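Local coordinates for crystal protein (Bacillus thuringiensis serovar dakota, PDB 2ZTB), which recognises cancer cells and probably kills them by perforating the membrane, as an aerolysin-type beta-pore-forming toxin, at residues 130-135 and 228-233. Sequence-based numbering, arbitrary orientation.
Sequences KVFEIG and GTVTNV
The short hairpin 126-142, probably the amphipathic element that inserts into the membrane in aerolysin-type toxins, here lies against the long sheet of the elongated body, touching strand 223-247 through its tip-side end. Strand 130-132 crosses strand 228-233 at 34° with the axes 9.1 Å apart, and K130, F132, V230 and N232 all start their side chains across the gap. F132 is the main wedge. Its CG stands anti to the carbonyl carbon (chi1 -72°), which sends the ring toward V230 and N232. The ring tip leads: CZ comes 3.3 Å from V230 O, which lies at the ring edge near its plane, where polarised C-H groups suit a carbonyl oxygen. CD1 meets N232 CB at 3.6 Å, and CE1 approaches V230 CG2 at 4.1 Å. One ring face is covered within the same strand by K130 CG, 3.5 Å above the plane and displaced from the ring centre. The aliphatic part of K130 also serves V230, with CB 3.9 Å from CG1; the lysine chain then bends at chi2 and carries NZ off to hydrogen-bond N72. Branched V230 can thus offer one methyl to the lysine and the other to the ring. In N232, CB meets the F132 ring obliquely, with ring and amide planes 38° apart, while OD1 bonds S110 and ND2 lies 3.5 Å from G135 CA, an approach possible because glycine has no side chain there. A water donates to G135 O at 2.8 Å and accepts a weak bond from ND2. V138 of strand 136-142 also touches F132, V230 and N232, so both hairpin strands join this packing. Between the two segments, then, direct touch is apolar or through C-H groups and the polar link runs through one water, while E181 grips the turn by the backbone N-H groups of I134 and G135.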
ATOM      1  N   LYS A 130       5.203  -1.036  -9.899  1.00 62.00           N
ATOM      2  CA  LYS A 130       6.378  -0.177  -9.969  1.00 61.59           C
ATOM      3  C   LYS A 130       7.569  -0.938 -10.542  1.00 60.90           C
ATOM      4  O   LYS A 130       7.875  -2.048 -10.098  1.00 60.98           O
ATOM      5  CB  LYS A 130       6.698   0.392  -8.576  1.00 61.99           C
ATOM      6  CG  LYS A 130       8.024   1.131  -8.442  1.00 62.68           C
ATOM      7  CD  LYS A 130       7.989   2.492  -9.101  1.00 65.04           C
ATOM      8  CE  LYS A 130       9.405   3.012  -9.304  1.00 66.25           C
ATOM      9  NZ  LYS A 130       9.397   4.450  -9.694  1.00 68.17           N
ATOM     10  N   VAL A 131       8.230  -0.351 -11.537  1.00 60.19           N
ATOM     11  CA  VAL A 131       9.493  -0.912 -12.041  1.00 59.42           C
ATOM     12  C   VAL A 131      10.693  -0.250 -11.355  1.00 58.88           C
ATOM     13  O   VAL A 131      10.946   0.948 -11.517  1.00 58.63           O
ATOM     14  CB  VAL A 131       9.635  -0.829 -13.590  1.00 59.49           C
ATOM     15  CG1 VAL A 131      10.996  -1.371 -14.032  1.00 58.53           C
ATOM     16  CG2 VAL A 131       8.497  -1.581 -14.297  1.00 59.33           C
ATOM     17  N   PHE A 132      11.416  -1.047 -10.579  1.00 58.21           N
ATOM     18  CA  PHE A 132      12.604  -0.579  -9.885  1.00 58.05           C
ATOM     19  C   PHE A 132      13.860  -0.855 -10.721  1.00 58.15           C
ATOM     20  O   PHE A 132      13.981  -1.913 -11.347  1.00 57.49           O
ATOM     21  CB  PHE A 132      12.715  -1.264  -8.526  1.00 57.75           C
ATOM     22  CG  PHE A 132      11.700  -0.789  -7.509  1.00 57.90           C
ATOM     23  CD1 PHE A 132      10.725  -1.662  -7.025  1.00 57.52           C
ATOM     24  CD2 PHE A 132      11.731   0.518  -7.026  1.00 56.86           C
ATOM     25  CE1 PHE A 132       9.795  -1.249  -6.068  1.00 57.42           C
ATOM     26  CE2 PHE A 132      10.805   0.948  -6.071  1.00 58.97           C
ATOM     27  CZ  PHE A 132       9.833   0.059  -5.587  1.00 58.10           C
ATOM     28  N   GLU A 133      14.785   0.102 -10.723  1.00 58.36           N
ATOM     29  CA  GLU A 133      16.033  -0.019 -11.474  1.00 58.82           C
ATOM     30  C   GLU A 133      16.786  -1.310 -11.152  1.00 58.71           C
ATOM     31  O   GLU A 133      17.141  -2.075 -12.061  1.00 59.11           O
ATOM     32  CB  GLU A 133      16.930   1.191 -11.220  1.00 58.66           C
ATOM     33  CG  GLU A 133      18.314   1.069 -11.839  1.00 60.21           C
ATOM     34  CD  GLU A 133      19.183   2.279 -11.568  1.00 61.94           C
ATOM     35  OE1 GLU A 133      18.619   3.400 -11.447  1.00 62.11           O
ATOM     36  OE2 GLU A 133      20.428   2.106 -11.487  1.00 61.05           O
ATOM     37  N   ILE A 134      17.024  -1.535  -9.865  1.00 58.40           N
ATOM     38  CA  ILE A 134      17.768  -2.695  -9.391  1.00 58.55           C
ATOM     39  C   ILE A 134      16.856  -3.916  -9.200  1.00 58.84           C
ATOM     40  O   ILE A 134      17.125  -4.992  -9.744  1.00 59.23           O
ATOM     41  CB  ILE A 134      18.572  -2.370  -8.083  1.00 58.57           C
ATOM     42  CG1 ILE A 134      19.605  -1.266  -8.363  1.00 58.48           C
ATOM     43  CG2 ILE A 134      19.230  -3.640  -7.499  1.00 57.84           C
ATOM     44  CD1 ILE A 134      20.215  -0.630  -7.138  1.00 58.78           C
ATOM     45  N   GLY A 135      15.766  -3.733  -8.465  1.00 58.58           N
ATOM     46  CA  GLY A 135      14.872  -4.831  -8.135  1.00 58.92           C
ATOM     47  C   GLY A 135      13.960  -5.347  -9.234  1.00 59.12           C
ATOM     48  O   GLY A 135      13.486  -6.478  -9.152  1.00 59.63           O
ATOM     49  N   GLY A 228       0.611   5.735   0.165  1.00 59.32           N
ATOM     50  CA  GLY A 228       1.299   4.506   0.490  1.00 58.93           C
ATOM     51  C   GLY A 228       2.710   4.536  -0.019  1.00 58.54           C
ATOM     52  O   GLY A 228       3.174   5.562  -0.518  1.00 58.08           O
ATOM     53  N   THR A 229       3.373   3.394   0.129  1.00 58.47           N
ATOM     54  CA  THR A 229       4.747   3.181  -0.301  1.00 58.26           C
ATOM     55  C   THR A 229       4.900   1.771  -0.861  1.00 58.71           C
ATOM     56  O   THR A 229       4.320   0.811  -0.354  1.00 58.06           O
ATOM     57  CB  THR A 229       5.733   3.382   0.870  1.00 57.91           C
ATOM     58  OG1 THR A 229       5.485   4.653   1.473  1.00 56.57           O
ATOM     59  CG2 THR A 229       7.204   3.337   0.383  1.00 57.94           C
ATOM     60  N   VAL A 230       5.693   1.667  -1.915  1.00 60.05           N
ATOM     61  CA  VAL A 230       6.101   0.371  -2.462  1.00 60.97           C
ATOM     62  C   VAL A 230       7.625   0.255  -2.333  1.00 61.56           C
ATOM     63  O   VAL A 230       8.358   1.102  -2.837  1.00 61.46           O
ATOM     64  CB  VAL A 230       5.536   0.134  -3.895  1.00 60.80           C
ATOM     65  CG1 VAL A 230       5.878   1.281  -4.836  1.00 61.01           C
ATOM     66  CG2 VAL A 230       5.997  -1.210  -4.461  1.00 62.62           C
ATOM     67  N   THR A 231       8.066  -0.744  -1.561  1.00 62.24           N
ATOM     68  CA  THR A 231       9.478  -1.020  -1.292  1.00 62.72           C
ATOM     69  C   THR A 231       9.928  -2.373  -1.892  1.00 63.04           C
ATOM     70  O   THR A 231       9.120  -3.303  -2.058  1.00 63.64           O
ATOM     71  CB  THR A 231       9.773  -0.986   0.198  1.00 62.60           C
ATOM     72  OG1 THR A 231       9.413   0.297   0.719  1.00 64.76           O
ATOM     73  CG2 THR A 231      11.250  -1.201   0.482  1.00 63.56           C
ATOM     74  N   ASN A 232      11.201  -2.436  -2.287  1.00 62.36           N
ATOM     75  CA  ASN A 232      11.831  -3.669  -2.749  1.00 61.50           C
ATOM     76  C   ASN A 232      13.212  -3.719  -2.112  1.00 60.50           C
ATOM     77  O   ASN A 232      13.932  -2.717  -2.121  1.00 60.33           O
ATOM     78  CB  ASN A 232      11.882  -3.739  -4.287  1.00 61.34           C
ATOM     79  CG  ASN A 232      12.277  -5.134  -4.813  1.00 62.12           C
ATOM     80  OD1 ASN A 232      11.423  -5.958  -5.117  1.00 61.40           O
ATOM     81  ND2 ASN A 232      13.582  -5.396  -4.906  1.00 63.49           N
ATOM     82  N   VAL A 233      13.534  -4.847  -1.476  1.00 59.34           N
ATOM     83  CA  VAL A 233      14.879  -5.080  -0.911  1.00 58.25           C
ATOM     84  C   VAL A 233      15.512  -6.259  -1.659  1.00 57.78           C
ATOM     85  O   VAL A 233      14.948  -7.358  -1.722  1.00 57.42           O
ATOM     86  CB  VAL A 233      14.878  -5.256   0.645  1.00 58.63           C
ATOM     87  CG1 VAL A 233      16.306  -5.353   1.204  1.00 58.13           C
ATOM     88  CG2 VAL A 233      14.169  -4.071   1.331  1.00 58.10           C
TER
HETATM   89  O   HOH W   1      13.925  -8.086  -6.871  1.00 53.34           O